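Local coordinates for DUF4848 domain-containing protein (Bacteroides thetaiotaomicron, PDB 4LB8) that is of unknown function but belongs to the DUF4848 family and is probably an exported lipoprotein of a gut bacterium, at residues 61-66 with 99-104. Residues are numbered along the deposited sequence; the frame is centred on the assembly and turned at random.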
# COMPACT_ATOMS: atom_id res chain seq x y z
N LYS A 61 6.53 26.59 -28.52
CA LYS A 61 6.76 25.28 -27.91
C LYS A 61 6.76 25.48 -26.39
O LYS A 61 7.63 26.17 -25.85
CB LYS A 61 8.06 24.62 -28.41
CG LYS A 61 8.33 23.24 -27.82
CD LYS A 61 9.05 22.33 -28.82
CE LYS A 61 9.74 21.17 -28.16
NZ LYS A 61 11.04 21.56 -27.56
N SER A 62 5.73 24.97 -25.73
CA SER A 62 5.63 25.07 -24.28
C SER A 62 6.08 23.76 -23.67
O SER A 62 6.33 22.79 -24.40
CB SER A 62 4.22 25.44 -23.84
OG SER A 62 3.22 24.67 -24.49
N GLN A 63 6.20 23.74 -22.32
CA GLN A 63 6.58 22.56 -21.56
C GLN A 63 5.63 21.42 -21.82
O GLN A 63 6.07 20.26 -21.81
CB GLN A 63 6.63 22.88 -20.08
CG GLN A 63 8.01 23.34 -19.71
CD GLN A 63 8.19 23.48 -18.25
OE1 GLN A 63 7.60 22.73 -17.44
NE2 GLN A 63 9.09 24.38 -17.88
N MSE A 64 4.35 21.73 -22.13
CA MSE A 64 3.36 20.74 -22.49
C MSE A 64 3.77 19.99 -23.79
O MSE A 64 3.70 18.76 -23.81
CB MSE A 64 1.98 21.37 -22.64
CG MSE A 64 0.87 20.34 -22.72
SE MSE A 64 -0.07 20.22 -24.43
CE MSE A 64 1.17 19.88 -25.58
N ILE A 65 4.20 20.72 -24.85
CA ILE A 65 4.61 20.13 -26.14
C ILE A 65 5.84 19.24 -25.91
O ILE A 65 5.90 18.14 -26.47
CB ILE A 65 4.86 21.21 -27.26
CG1 ILE A 65 3.63 22.16 -27.48
CG2 ILE A 65 5.39 20.60 -28.58
CD1 ILE A 65 2.34 21.56 -28.18
N LEU A 66 6.77 19.69 -25.05
CA LEU A 66 7.95 18.91 -24.67
C LEU A 66 7.54 17.61 -23.95
O LEU A 66 8.16 16.59 -24.20
CB LEU A 66 8.90 19.75 -23.80
CG LEU A 66 10.31 19.20 -23.64
CD1 LEU A 66 11.07 19.25 -24.95
CD2 LEU A 66 11.05 19.95 -22.55
N GLY A 99 16.06 15.61 -18.26
CA GLY A 99 16.33 15.74 -16.83
C GLY A 99 16.60 17.10 -16.24
O GLY A 99 16.79 17.20 -15.02
N ASP A 100 16.60 18.16 -17.06
CA ASP A 100 16.79 19.54 -16.62
C ASP A 100 15.45 20.28 -16.56
O ASP A 100 15.07 20.77 -15.48
CB ASP A 100 17.82 20.25 -17.50
CG ASP A 100 19.21 19.78 -17.14
OD1 ASP A 100 19.57 18.63 -17.51
OD2 ASP A 100 19.90 20.50 -16.39
N VAL A 101 14.69 20.33 -17.70
CA VAL A 101 13.35 20.93 -17.74
C VAL A 101 12.42 20.07 -16.84
O VAL A 101 11.63 20.62 -16.05
CB VAL A 101 12.80 21.02 -19.19
CG1 VAL A 101 11.44 21.69 -19.22
CG2 VAL A 101 13.76 21.77 -20.10
N PHE A 102 12.56 18.73 -16.93
CA PHE A 102 11.77 17.78 -16.17
C PHE A 102 12.56 17.12 -15.07
O PHE A 102 13.78 17.22 -14.99
CB PHE A 102 11.10 16.74 -17.08
CG PHE A 102 10.14 17.36 -18.06
CD1 PHE A 102 9.27 18.37 -17.67
CD2 PHE A 102 10.13 16.94 -19.39
CE1 PHE A 102 8.37 18.94 -18.59
CE2 PHE A 102 9.25 17.52 -20.31
CZ PHE A 102 8.36 18.50 -19.90
N MSE A 103 11.85 16.40 -14.24
CA MSE A 103 12.26 15.77 -13.00
C MSE A 103 11.92 14.27 -13.06
O MSE A 103 10.86 13.90 -13.55
CB MSE A 103 11.42 16.52 -11.97
CG MSE A 103 11.55 16.12 -10.58
SE MSE A 103 10.33 17.26 -9.60
CE MSE A 103 8.64 16.52 -9.97
N PHE A 104 12.82 13.42 -12.57
CA PHE A 104 12.59 11.96 -12.57
C PHE A 104 12.31 11.47 -11.15
O PHE A 104 12.59 12.20 -10.19
CB PHE A 104 13.77 11.21 -13.24
CG PHE A 104 13.74 11.37 -14.75
CD1 PHE A 104 12.92 10.55 -15.53
CD2 PHE A 104 14.41 12.42 -15.37
CE1 PHE A 104 12.83 10.74 -16.92
CE2 PHE A 104 14.30 12.63 -16.76
CZ PHE A 104 13.52 11.78 -17.52
O HOH W 1 9.06 21.24 -15.28
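Phe102 rests the far end of its ring on the first turn of helix 63-80, where it meets Gln63 and Leu66. Its CZ lies 3.5 Å from the backbone O of Gln63, which sits at the ring edge, close to the ring plane. On the neighbouring rim atom, CE2 of Phe102 packs 3.8 Å from CD2 of Leu66, the two side chains running past each other in opposite directions. The same Leu66 methyl also meets Val101 tip to tip, with CD2 3.8 Å from CG1 of Val101. With its CG1 anti to the backbone N (chi1 -178°), Val101 sets this methyl among three neighbours: Leu66, the carboxamide of Gln63 and, within its own segment, one face of the Phe102 ring, above which it stands offset toward the rim.

Gln63 is extended beyond CG (chi2 -171°) and crosses Val101, its NE2 3.8 Å from CG1 of Val101. The amide plane stands almost perpendicular to the Phe102 ring, at 88°. No direct hydrogen bond joins the segments; instead a water donates to OE1 of Gln63 at 3.0 Å and to the backbone O of Val101 at 2.8 Å. The other end of the amide is engaged too, since NE2 of Gln63 hydrogen-bonds the backbone O of Asn128, and the two bonds together should fix its rotation.

Farther out, Met67 touches Phe102, while Tyr98 and Met129 touch Leu66. Arg117 holds the loop through a hydrogen bond from NE to the backbone O of Asp100. The arrangement is plain helix-to-loop packing in the helical part of the DUF4848 region: helices 63-80 and 84-98 form an antiparallel hairpin, and the chain leaving the second helix packs back against the start of the first.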